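S-adenosylmethionine:tRNA ribosyltransferase-isomerase (Thermotoga maritima, PDB 1VKY) probably transfers the ribose moiety of S-adenosylmethionine to the 7-aminomethyl group of preQ1-modified tRNA and isomerises it, giving epoxyqueuosine in the tRNA. Local coordinates at residues S16-I27 against H304-A315; V32-M41 against E329-F337. All coordinates share one frame; numbering follows the deposited sequence.

Contact 1: S16-I27 against H304-A315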
loop_
_atom_site.group_PDB
_atom_site.type_symbol
_atom_site.label_atom_id
_atom_site.label_comp_id
_atom_site.label_asym_id
_atom_site.label_seq_id
_atom_site.Cartn_x
_atom_site.Cartn_y
_atom_site.Cartn_z
ATOM N N SER B 16 -27.210 4.844 -3.036
ATOM C CA SER B 16 -26.901 3.450 -3.483
ATOM C C SER B 16 -27.286 2.431 -2.418
ATOM O O SER B 16 -27.089 2.627 -1.203
ATOM C CB SER B 16 -25.397 3.293 -3.847
ATOM O OG SER B 16 -25.047 1.956 -4.295
ATOM N N GLU B 17 -27.795 1.309 -2.907
ATOM C CA GLU B 17 -28.008 0.116 -2.084
ATOM C C GLU B 17 -26.706 -0.461 -1.516
ATOM O O GLU B 17 -26.749 -1.232 -0.548
ATOM C CB GLU B 17 -28.705 -0.971 -2.913
ATOM C CG GLU B 17 -30.189 -1.142 -2.630
ATOM C CD GLU B 17 -30.548 -2.607 -2.490
ATOM O OE1 GLU B 17 -31.031 -3.006 -1.404
ATOM O OE2 GLU B 17 -30.320 -3.362 -3.465
ATOM N N PHE B 18 -25.567 -0.094 -2.118
ATOM C CA PHE B 18 -24.246 -0.601 -1.690
ATOM C C PHE B 18 -23.400 0.440 -0.957
ATOM O O PHE B 18 -22.216 0.261 -0.667
ATOM C CB PHE B 18 -23.539 -1.186 -2.912
ATOM C CG PHE B 18 -24.304 -2.310 -3.530
ATOM C CD1 PHE B 18 -25.144 -2.084 -4.611
ATOM C CD2 PHE B 18 -24.247 -3.587 -2.985
ATOM C CE1 PHE B 18 -25.849 -3.089 -5.165
ATOM C CE2 PHE B 18 -24.974 -4.600 -3.546
ATOM C CZ PHE B 18 -25.779 -4.347 -4.634
ATOM N N ASP B 19 -24.041 1.539 -0.598
ATOM C CA ASP B 19 -23.381 2.553 0.179
ATOM C C ASP B 19 -23.441 2.107 1.628
ATOM O O ASP B 19 -24.376 1.429 2.033
ATOM C CB ASP B 19 -24.117 3.877 0.007
ATOM C CG ASP B 19 -23.246 5.054 0.260
ATOM O OD1 ASP B 19 -21.999 4.914 0.359
ATOM O OD2 ASP B 19 -23.735 6.185 0.366
ATOM N N TYR B 20 -22.427 2.446 2.407
ATOM C CA TYR B 20 -22.474 2.241 3.841
ATOM C C TYR B 20 -21.465 3.222 4.388
ATOM O O TYR B 20 -20.659 3.729 3.636
ATOM C CB TYR B 20 -22.137 0.788 4.227
ATOM C CG TYR B 20 -20.703 0.384 3.966
ATOM C CD1 TYR B 20 -19.744 0.487 4.976
ATOM C CD2 TYR B 20 -20.299 -0.130 2.701
ATOM C CE1 TYR B 20 -18.403 0.094 4.748
ATOM C CE2 TYR B 20 -18.949 -0.527 2.469
ATOM C CZ TYR B 20 -18.023 -0.373 3.500
ATOM O OH TYR B 20 -16.727 -0.722 3.340
ATOM N N GLU B 21 -21.529 3.519 5.677
ATOM C CA GLU B 21 -20.691 4.556 6.246
ATOM C C GLU B 21 -19.426 3.931 6.753
ATOM O O GLU B 21 -19.468 3.130 7.672
ATOM C CB GLU B 21 -21.408 5.289 7.410
ATOM N N LEU B 22 -18.309 4.285 6.134
ATOM C CA LEU B 22 -16.995 3.728 6.475
ATOM C C LEU B 22 -16.124 4.848 7.085
ATOM O O LEU B 22 -15.673 5.727 6.330
ATOM C CB LEU B 22 -16.303 3.217 5.212
ATOM C CG LEU B 22 -14.882 2.657 5.335
ATOM C CD1 LEU B 22 -14.771 1.686 6.517
ATOM C CD2 LEU B 22 -14.374 2.000 4.016
ATOM N N PRO B 23 -15.863 4.817 8.398
ATOM C CA PRO B 23 -14.954 5.800 8.991
ATOM C C PRO B 23 -13.588 5.715 8.301
ATOM O O PRO B 23 -13.009 4.625 8.192
ATOM C CB PRO B 23 -14.877 5.389 10.470
ATOM C CG PRO B 23 -16.096 4.566 10.698
ATOM C CD PRO B 23 -16.342 3.862 9.407
ATOM N N PRO B 24 -13.061 6.856 7.843
ATOM C CA PRO B 24 -11.896 6.823 6.986
ATOM C C PRO B 24 -10.701 6.214 7.677
ATOM O O PRO B 24 -9.826 5.675 7.020
ATOM C CB PRO B 24 -11.678 8.318 6.616
ATOM C CG PRO B 24 -12.374 9.084 7.612
ATOM C CD PRO B 24 -13.524 8.232 8.090
ATOM N N GLU B 25 -10.669 6.285 9.002
ATOM C CA GLU B 25 -9.531 5.771 9.755
ATOM C C GLU B 25 -9.435 4.230 9.663
ATOM O O GLU B 25 -8.396 3.657 9.932
ATOM C CB GLU B 25 -9.521 6.251 11.232
ATOM C CG GLU B 25 -10.617 5.786 12.165
ATOM C CD GLU B 25 -11.886 6.588 12.085
ATOM O OE1 GLU B 25 -12.035 7.313 11.098
ATOM O OE2 GLU B 25 -12.748 6.494 13.010
ATOM N N LEU B 26 -10.506 3.574 9.240
ATOM C CA LEU B 26 -10.500 2.111 9.143
ATOM C C LEU B 26 -9.890 1.585 7.859
ATOM O O LEU B 26 -9.654 0.372 7.744
ATOM C CB LEU B 26 -11.921 1.574 9.341
ATOM C CG LEU B 26 -12.508 1.875 10.721
ATOM C CD1 LEU B 26 -13.885 1.176 10.883
ATOM C CD2 LEU B 26 -11.566 1.398 11.788
ATOM N N ILE B 27 -9.616 2.470 6.905
ATOM C CA ILE B 27 -8.917 2.058 5.692
ATOM C C ILE B 27 -7.427 1.946 6.005
ATOM O O ILE B 27 -6.758 2.942 6.175
ATOM C CB ILE B 27 -9.210 3.013 4.533
ATOM C CG1 ILE B 27 -10.718 3.058 4.272
ATOM C CG2 ILE B 27 -8.417 2.632 3.289
ATOM C CD1 ILE B 27 -11.126 3.991 3.209
ATOM N N HIS B 304 -14.445 -4.455 1.115
ATOM C CA HIS B 304 -14.427 -3.555 -0.028
ATOM C C HIS B 304 -15.080 -2.233 0.321
ATOM O O HIS B 304 -15.759 -2.130 1.308
ATOM C CB HIS B 304 -15.078 -4.229 -1.226
ATOM C CG HIS B 304 -14.502 -5.597 -1.519
ATOM N ND1 HIS B 304 -13.210 -5.772 -1.963
ATOM C CD2 HIS B 304 -15.008 -6.843 -1.341
ATOM C CE1 HIS B 304 -12.955 -7.066 -2.084
ATOM N NE2 HIS B 304 -14.030 -7.738 -1.714
ATOM N N LEU B 305 -14.871 -1.219 -0.512
ATOM C CA LEU B 305 -15.311 0.123 -0.197
ATOM C C LEU B 305 -16.787 0.312 -0.543
ATOM O O LEU B 305 -17.320 -0.390 -1.449
ATOM C CB LEU B 305 -14.418 1.106 -0.987
ATOM C CG LEU B 305 -12.891 1.066 -0.716
ATOM C CD1 LEU B 305 -12.098 1.859 -1.766
ATOM C CD2 LEU B 305 -12.618 1.606 0.689
ATOM N N PRO B 306 -17.439 1.276 0.125
ATOM C CA PRO B 306 -18.789 1.670 -0.218
ATOM C C PRO B 306 -18.957 1.872 -1.697
ATOM O O PRO B 306 -18.085 2.445 -2.378
ATOM C CB PRO B 306 -18.981 3.010 0.526
ATOM C CG PRO B 306 -18.060 2.934 1.708
ATOM C CD PRO B 306 -16.909 2.085 1.249
ATOM N N ARG B 307 -20.052 1.315 -2.211
ATOM C CA ARG B 307 -20.430 1.491 -3.607
ATOM C C ARG B 307 -19.483 0.822 -4.594
ATOM O O ARG B 307 -19.632 1.035 -5.789
ATOM C CB ARG B 307 -20.553 2.996 -3.961
ATOM C CG ARG B 307 -21.538 3.816 -3.066
ATOM C CD ARG B 307 -21.451 5.338 -3.290
ATOM N NE ARG B 307 -20.599 5.937 -2.250
ATOM C CZ ARG B 307 -19.424 6.548 -2.427
ATOM N NH1 ARG B 307 -18.882 6.759 -3.628
ATOM N NH2 ARG B 307 -18.796 6.983 -1.356
ATOM N N SER B 308 -18.513 0.014 -4.155
ATOM C CA SER B 308 -17.577 -0.546 -5.136
ATOM C C SER B 308 -18.244 -1.676 -5.903
ATOM O O SER B 308 -19.108 -2.381 -5.341
ATOM C CB SER B 308 -16.356 -1.144 -4.462
ATOM O OG SER B 308 -16.783 -1.965 -3.412
ATOM N N THR B 309 -17.772 -1.941 -7.116
ATOM C CA THR B 309 -18.241 -3.126 -7.818
ATOM C C THR B 309 -17.796 -4.404 -7.135
ATOM O O THR B 309 -18.443 -5.430 -7.299
ATOM C CB THR B 309 -17.817 -3.151 -9.282
ATOM O OG1 THR B 309 -16.387 -3.071 -9.355
ATOM C CG2 THR B 309 -18.310 -1.955 -10.016
ATOM N N LEU B 310 -16.700 -4.378 -6.368
ATOM C CA LEU B 310 -16.295 -5.574 -5.622
ATOM C C LEU B 310 -17.292 -5.910 -4.509
ATOM O O LEU B 310 -17.560 -7.059 -4.241
ATOM C CB LEU B 310 -14.876 -5.431 -5.055
ATOM C CG LEU B 310 -13.795 -5.189 -6.129
ATOM C CD1 LEU B 310 -12.407 -5.197 -5.529
ATOM C CD2 LEU B 310 -13.870 -6.263 -7.189
ATOM N N LEU B 311 -17.814 -4.894 -3.850
ATOM C CA LEU B 311 -18.861 -5.085 -2.852
ATOM C C LEU B 311 -20.114 -5.661 -3.501
ATOM O O LEU B 311 -20.778 -6.567 -2.953
ATOM C CB LEU B 311 -19.167 -3.743 -2.114
ATOM C CG LEU B 311 -20.267 -3.814 -1.082
ATOM C CD1 LEU B 311 -20.036 -4.975 -0.099
ATOM C CD2 LEU B 311 -20.394 -2.451 -0.372
ATOM N N MET B 312 -20.435 -5.203 -4.698
ATOM C CA MET B 312 -21.584 -5.764 -5.423
ATOM C C MET B 312 -21.381 -7.269 -5.731
ATOM O O MET B 312 -22.308 -8.064 -5.623
ATOM C CB MET B 312 -21.847 -5.009 -6.720
ATOM C CG MET B 312 -22.253 -3.534 -6.536
ATOM S SD MET B 312 -22.136 -2.692 -8.129
ATOM C CE MET B 312 -22.380 -1.004 -7.527
ATOM N N LEU B 313 -20.160 -7.659 -6.089
ATOM C CA LEU B 313 -19.873 -9.080 -6.363
ATOM C C LEU B 313 -20.026 -9.906 -5.088
ATOM O O LEU B 313 -20.644 -10.949 -5.095
ATOM C CB LEU B 313 -18.462 -9.210 -6.913
ATOM C CG LEU B 313 -17.872 -10.569 -7.307
ATOM C CD1 LEU B 313 -16.690 -10.356 -8.279
ATOM C CD2 LEU B 313 -17.424 -11.357 -6.104
ATOM N N VAL B 314 -19.426 -9.466 -3.988
ATOM C CA VAL B 314 -19.534 -10.201 -2.740
ATOM C C VAL B 314 -20.986 -10.265 -2.241
ATOM O O VAL B 314 -21.438 -11.284 -1.708
ATOM C CB VAL B 314 -18.591 -9.611 -1.656
ATOM C CG1 VAL B 314 -18.767 -10.318 -0.387
ATOM C CG2 VAL B 314 -17.149 -9.754 -2.117
ATOM N N ALA B 315 -21.741 -9.196 -2.440
ATOM C CA ALA B 315 -23.163 -9.203 -2.110
ATOM C C ALA B 315 -23.907 -10.271 -2.922
ATOM O O ALA B 315 -24.770 -10.979 -2.398
ATOM C CB ALA B 315 -23.756 -7.796 -2.383
#

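Contact 2: V32-M41 against E329-F337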
loop_
_atom_site.group_PDB
_atom_site.type_symbol
_atom_site.label_atom_id
_atom_site.label_comp_id
_atom_site.label_asym_id
_atom_site.label_seq_id
_atom_site.Cartn_x
_atom_site.Cartn_y
_atom_site.Cartn_z
ATOM N N VAL B 32 -0.999 -5.936 8.750
ATOM C CA VAL B 32 -0.551 -6.545 9.998
ATOM C C VAL B 32 0.562 -7.538 9.700
ATOM O O VAL B 32 0.620 -8.135 8.619
ATOM C CB VAL B 32 -1.724 -7.252 10.722
ATOM C CG1 VAL B 32 -1.239 -8.135 11.863
ATOM C CG2 VAL B 32 -2.675 -6.222 11.259
ATOM N N GLU B 33 1.452 -7.708 10.670
ATOM C CA GLU B 33 2.526 -8.702 10.586
ATOM C C GLU B 33 2.493 -9.562 11.856
ATOM O O GLU B 33 2.374 -9.017 12.940
ATOM C CB GLU B 33 3.883 -8.009 10.422
ATOM C CG GLU B 33 4.865 -8.789 9.554
ATOM C CD GLU B 33 4.381 -8.991 8.114
ATOM O OE1 GLU B 33 4.685 -10.070 7.536
ATOM O OE2 GLU B 33 3.702 -8.077 7.555
ATOM N N PRO B 34 2.500 -10.884 11.748
ATOM C CA PRO B 34 2.447 -11.633 10.467
ATOM C C PRO B 34 1.089 -11.477 9.742
ATOM O O PRO B 34 0.109 -11.080 10.348
ATOM C CB PRO B 34 2.636 -13.088 10.913
ATOM C CG PRO B 34 2.088 -13.113 12.294
ATOM C CD PRO B 34 2.456 -11.778 12.916
ATOM N N ARG B 35 1.055 -11.776 8.463
ATOM C CA ARG B 35 -0.131 -11.500 7.639
ATOM C C ARG B 35 -1.382 -12.279 8.080
ATOM O O ARG B 35 -2.500 -11.809 7.913
ATOM C CB ARG B 35 0.174 -11.778 6.181
ATOM C CG ARG B 35 1.252 -10.882 5.565
ATOM C CD ARG B 35 0.865 -9.414 5.452
ATOM N NE ARG B 35 1.770 -8.678 4.566
ATOM N N ASP B 36 -1.194 -13.430 8.707
ATOM C CA ASP B 36 -2.317 -14.255 9.120
ATOM C C ASP B 36 -2.776 -14.001 10.533
ATOM O O ASP B 36 -3.530 -14.787 11.105
ATOM C CB ASP B 36 -2.049 -15.718 8.885
ATOM C CG ASP B 36 -0.788 -16.213 9.534
ATOM O OD1 ASP B 36 -0.148 -15.483 10.330
ATOM O OD2 ASP B 36 -0.364 -17.353 9.265
ATOM N N ALA B 37 -2.339 -12.865 11.069
ATOM C CA ALA B 37 -2.811 -12.381 12.333
ATOM C C ALA B 37 -3.841 -11.306 12.070
ATOM O O ALA B 37 -4.358 -10.713 13.007
ATOM C CB ALA B 37 -1.652 -11.822 13.186
ATOM N N SER B 38 -4.198 -11.082 10.809
ATOM C CA SER B 38 -5.320 -10.181 10.516
ATOM C C SER B 38 -6.641 -10.811 11.029
ATOM O O SER B 38 -6.686 -12.023 11.361
ATOM C CB SER B 38 -5.358 -9.863 9.019
ATOM O OG SER B 38 -5.791 -10.999 8.300
ATOM N N ARG B 39 -7.690 -9.990 11.142
ATOM C CA ARG B 39 -9.015 -10.481 11.518
ATOM C C ARG B 39 -9.638 -11.207 10.332
ATOM O O ARG B 39 -9.268 -10.949 9.189
ATOM C CB ARG B 39 -9.915 -9.339 11.974
ATOM C CG ARG B 39 -9.323 -8.636 13.144
ATOM C CD ARG B 39 -10.169 -7.517 13.699
ATOM N NE ARG B 39 -11.261 -8.091 14.431
ATOM C CZ ARG B 39 -12.111 -7.410 15.173
ATOM N NH1 ARG B 39 -12.001 -6.091 15.294
ATOM N NH2 ARG B 39 -13.089 -8.073 15.791
ATOM N N LEU B 40 -10.495 -12.183 10.629
ATOM C CA LEU B 40 -11.253 -12.940 9.624
ATOM C C LEU B 40 -12.676 -12.999 10.114
ATOM O O LEU B 40 -12.949 -13.684 11.100
ATOM C CB LEU B 40 -10.706 -14.377 9.472
ATOM C CG LEU B 40 -11.415 -15.357 8.518
ATOM C CD1 LEU B 40 -11.273 -14.903 7.081
ATOM C CD2 LEU B 40 -10.938 -16.785 8.644
ATOM N N MET B 41 -13.580 -12.319 9.415
ATOM C CA MET B 41 -15.006 -12.477 9.642
ATOM C C MET B 41 -15.495 -13.653 8.784
ATOM O O MET B 41 -15.243 -13.697 7.602
ATOM C CB MET B 41 -15.782 -11.220 9.237
ATOM C CG MET B 41 -17.243 -11.269 9.654
ATOM S SD MET B 41 -18.153 -9.750 9.340
ATOM C CE MET B 41 -17.397 -8.593 10.456
ATOM N N GLU B 329 -21.534 -4.614 11.018
ATOM C CA GLU B 329 -20.830 -5.213 12.167
ATOM C C GLU B 329 -19.315 -5.021 12.123
ATOM O O GLU B 329 -18.674 -4.808 13.174
ATOM C CB GLU B 329 -21.123 -6.722 12.307
ATOM C CG GLU B 329 -22.199 -7.112 13.317
ATOM C CD GLU B 329 -21.963 -6.591 14.760
ATOM O OE1 GLU B 329 -22.675 -5.655 15.178
ATOM O OE2 GLU B 329 -21.092 -7.112 15.499
ATOM N N ALA B 330 -18.728 -5.094 10.931
ATOM C CA ALA B 330 -17.289 -4.852 10.791
ATOM C C ALA B 330 -16.893 -3.424 11.189
ATOM O O ALA B 330 -15.893 -3.226 11.874
ATOM C CB ALA B 330 -16.812 -5.151 9.381
ATOM N N VAL B 331 -17.669 -2.442 10.755
ATOM C CA VAL B 331 -17.411 -1.041 11.124
ATOM C C VAL B 331 -17.559 -0.888 12.633
ATOM O O VAL B 331 -16.703 -0.300 13.293
ATOM C CB VAL B 331 -18.349 -0.063 10.339
ATOM C CG1 VAL B 331 -18.292 1.338 10.887
ATOM C CG2 VAL B 331 -18.015 -0.080 8.838
ATOM N N LYS B 332 -18.618 -1.464 13.182
ATOM C CA LYS B 332 -18.901 -1.356 14.608
ATOM C C LYS B 332 -17.768 -1.959 15.384
ATOM O O LYS B 332 -17.300 -1.369 16.353
ATOM C CB LYS B 332 -20.216 -2.049 14.934
ATOM C CG LYS B 332 -20.685 -1.899 16.346
ATOM C CD LYS B 332 -21.939 -2.710 16.573
ATOM C CE LYS B 332 -22.480 -2.505 17.989
ATOM N NZ LYS B 332 -23.552 -3.513 18.281
ATOM N N ARG B 333 -17.245 -3.093 14.929
ATOM C CA ARG B 333 -16.138 -3.727 15.633
ATOM C C ARG B 333 -14.762 -3.248 15.234
ATOM O O ARG B 333 -13.758 -3.793 15.712
ATOM C CB ARG B 333 -16.207 -5.243 15.414
ATOM C CG ARG B 333 -17.372 -5.847 16.097
ATOM C CD ARG B 333 -17.534 -7.306 15.790
ATOM N NE ARG B 333 -18.678 -7.901 16.497
ATOM C CZ ARG B 333 -18.572 -8.767 17.496
ATOM N NH1 ARG B 333 -17.375 -9.120 17.982
ATOM N NH2 ARG B 333 -19.675 -9.279 18.025
ATOM N N ARG B 334 -14.699 -2.274 14.325
ATOM C CA ARG B 334 -13.452 -1.587 13.995
ATOM C C ARG B 334 -12.508 -2.495 13.210
ATOM O O ARG B 334 -11.278 -2.441 13.342
ATOM C CB ARG B 334 -12.799 -1.017 15.285
ATOM C CG ARG B 334 -13.738 -0.154 16.157
ATOM C CD ARG B 334 -14.146 1.172 15.552
ATOM N NE ARG B 334 -13.001 2.060 15.374
ATOM C CZ ARG B 334 -13.023 3.228 14.719
ATOM N NH1 ARG B 334 -14.133 3.697 14.162
ATOM N NH2 ARG B 334 -11.912 3.932 14.613
ATOM N N TYR B 335 -13.069 -3.333 12.340
ATOM C CA TYR B 335 -12.222 -4.072 11.405
ATOM C C TYR B 335 -11.486 -3.057 10.535
ATOM O O TYR B 335 -11.965 -1.919 10.320
ATOM C CB TYR B 335 -13.060 -4.981 10.471
ATOM C CG TYR B 335 -13.426 -6.325 11.038
ATOM C CD1 TYR B 335 -14.265 -6.438 12.137
ATOM C CD2 TYR B 335 -12.933 -7.510 10.458
ATOM C CE1 TYR B 335 -14.624 -7.711 12.654
ATOM C CE2 TYR B 335 -13.289 -8.771 10.957
ATOM C CZ TYR B 335 -14.126 -8.869 12.060
ATOM O OH TYR B 335 -14.463 -10.158 12.518
ATOM N N ARG B 336 -10.399 -3.507 9.942
ATOM C CA ARG B 336 -9.701 -2.718 8.946
ATOM C C ARG B 336 -10.073 -3.151 7.533
ATOM O O ARG B 336 -10.234 -4.367 7.255
ATOM C CB ARG B 336 -8.210 -2.845 9.136
ATOM C CG ARG B 336 -7.687 -2.357 10.495
ATOM C CD ARG B 336 -6.242 -2.786 10.737
ATOM N NE ARG B 336 -6.075 -4.199 10.380
ATOM C CZ ARG B 336 -5.254 -4.703 9.448
ATOM N NH1 ARG B 336 -4.417 -3.920 8.734
ATOM N NH2 ARG B 336 -5.273 -6.033 9.244
ATOM N N PHE B 337 -10.183 -2.148 6.656
ATOM C CA PHE B 337 -10.758 -2.284 5.326
ATOM C C PHE B 337 -9.744 -2.041 4.220
ATOM O O PHE B 337 -8.676 -1.457 4.421
ATOM C CB PHE B 337 -11.909 -1.305 5.158
ATOM C CG PHE B 337 -13.128 -1.668 5.937
ATOM C CD1 PHE B 337 -13.127 -1.618 7.306
ATOM C CD2 PHE B 337 -14.300 -1.973 5.292
ATOM C CE1 PHE B 337 -14.242 -1.934 8.017
ATOM C CE2 PHE B 337 -15.438 -2.300 6.014
ATOM C CZ PHE B 337 -15.400 -2.284 7.363
HETATM O O HOH W 1 -3.500 -6.847 7.382
HETATM O O HOH W 2 -12.497 -10.912 13.974
#

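Contact 1: S16-I27 against H304-A315
The type II beta turn Leu305-Ser308, which leads into the N-cap of helix 309-318, packs against the N-terminal loop through Phe18, Tyr20, Pro306 and Arg307. Ser308 caps the helix: its OG accepts from Leu311 N. Arg307 N, in the turn, donates to Phe18 O at 2.9 Å, from above the carbonyl plane. Phe18 lies over the first helical turns. Met312 CG sits 3.7 Å from the centroid of the Phe18 ring, almost on the ring normal, and Ala315 CB meets the ring edge. Tyr20 has chi1 68°, with CG between the backbone N and the carbonyl carbon. Its ring then crosses Pro306, and Pro306 CG lies over one face. Leu311 CD2 reaches the ring edge. Beyond the ring, Leu22 CD2 and Ile27 CD1 both touch Leu305 CD2. Tyr327 of helix 320-332 also meets the Tyr20 ring, edge-to-face. Arg307 NE forms a salt bridge with Asp19 OD1 at 3.1 Å. The planes of the two groups are 82° apart, and OD1 is met from above the carboxylate plane. At the far end of the ring, Tyr20 OH donates to His304 O, 2.7 Å away and in the carbonyl plane.

Contact 2: V32-M41 against E329-F337
Ala330, on the last turns of helix 320-332, meets Met41 from strand 39-44: Met41 CE lies 3.7 Å from Ala330 CB. Next, Arg39 NH1 donates to Arg333 O at 2.9 Å. The bond is bent, 137° at the hydrogen, and comes from above the carbonyl plane. The Arg333 side chain turns back to its own helix, where NE binds Glu329 OE2. Arg334, with positive phi, is the first residue to leave helical geometry; Tyr335 N bonds back to Ala330 O and Arg334 N to Val331 O, a Schellman motif.

Tyr335 follows, and its ring is held between two side chains of the strand. On one face the guanidinium of Arg39 lies flat, centres 4.0 Å apart and planes at 18°, a cation-pi stack. The Arg39 chain bends at chi3 (75°), which lays NE and CZ over the ring. On the opposite face Met41 CE makes a CH-pi contact, 3.9 Å from the ring centroid, and SD a longer Met-aromatic one. An alanine in place of Arg39 would probably leave that face of Tyr335 without its stacked cation and Arg333 O without this donor. Tyr335 OH is hydrogen-bonded to His52 ND1 and to a water; the same water accepts from Arg39 NE.

Val32 CG2 lies over one face of the Arg336 guanidinium, 3.3 Å from NH2, and Ser38 CB is at the edge. Arg336 NH2 donates to a water that also accepts from Val32 N, and it forms a salt bridge with Asp342. Asp342 accepts from Arg39 N as well, so one carboxylate serves both segments. After the Schellman motif the chain passes strand 39-44 and enters the mixed sheet of the QueA fold parallel to it, as strand 343-346, a helix-to-strand connection.

How the contacts relate
Contacts 1 and 2 lie on the same side of the chain's centre, with their own centres about 15 Å apart. Their segments alternate along the chain: 16-27 and 32-41 come from its start, 304-315 and 329-337 from its end. Helices 309-318 and 320-332 follow each other. The contacts also touch directly. Leu26 O and Phe337 N are 2.8 Å apart, a probable hydrogen bond, and Glu25 OE2 makes a salt bridge with Arg334 NH2 at 3.1 Å. Tyr20 OH packs on Phe337 CD2. An unidentified bound molecule, probably from the crystallisation liquor, is about 4 Å from the His304 side chain. A second copy of the protein in the crystal assembly reaches contact 1 but not contact 2.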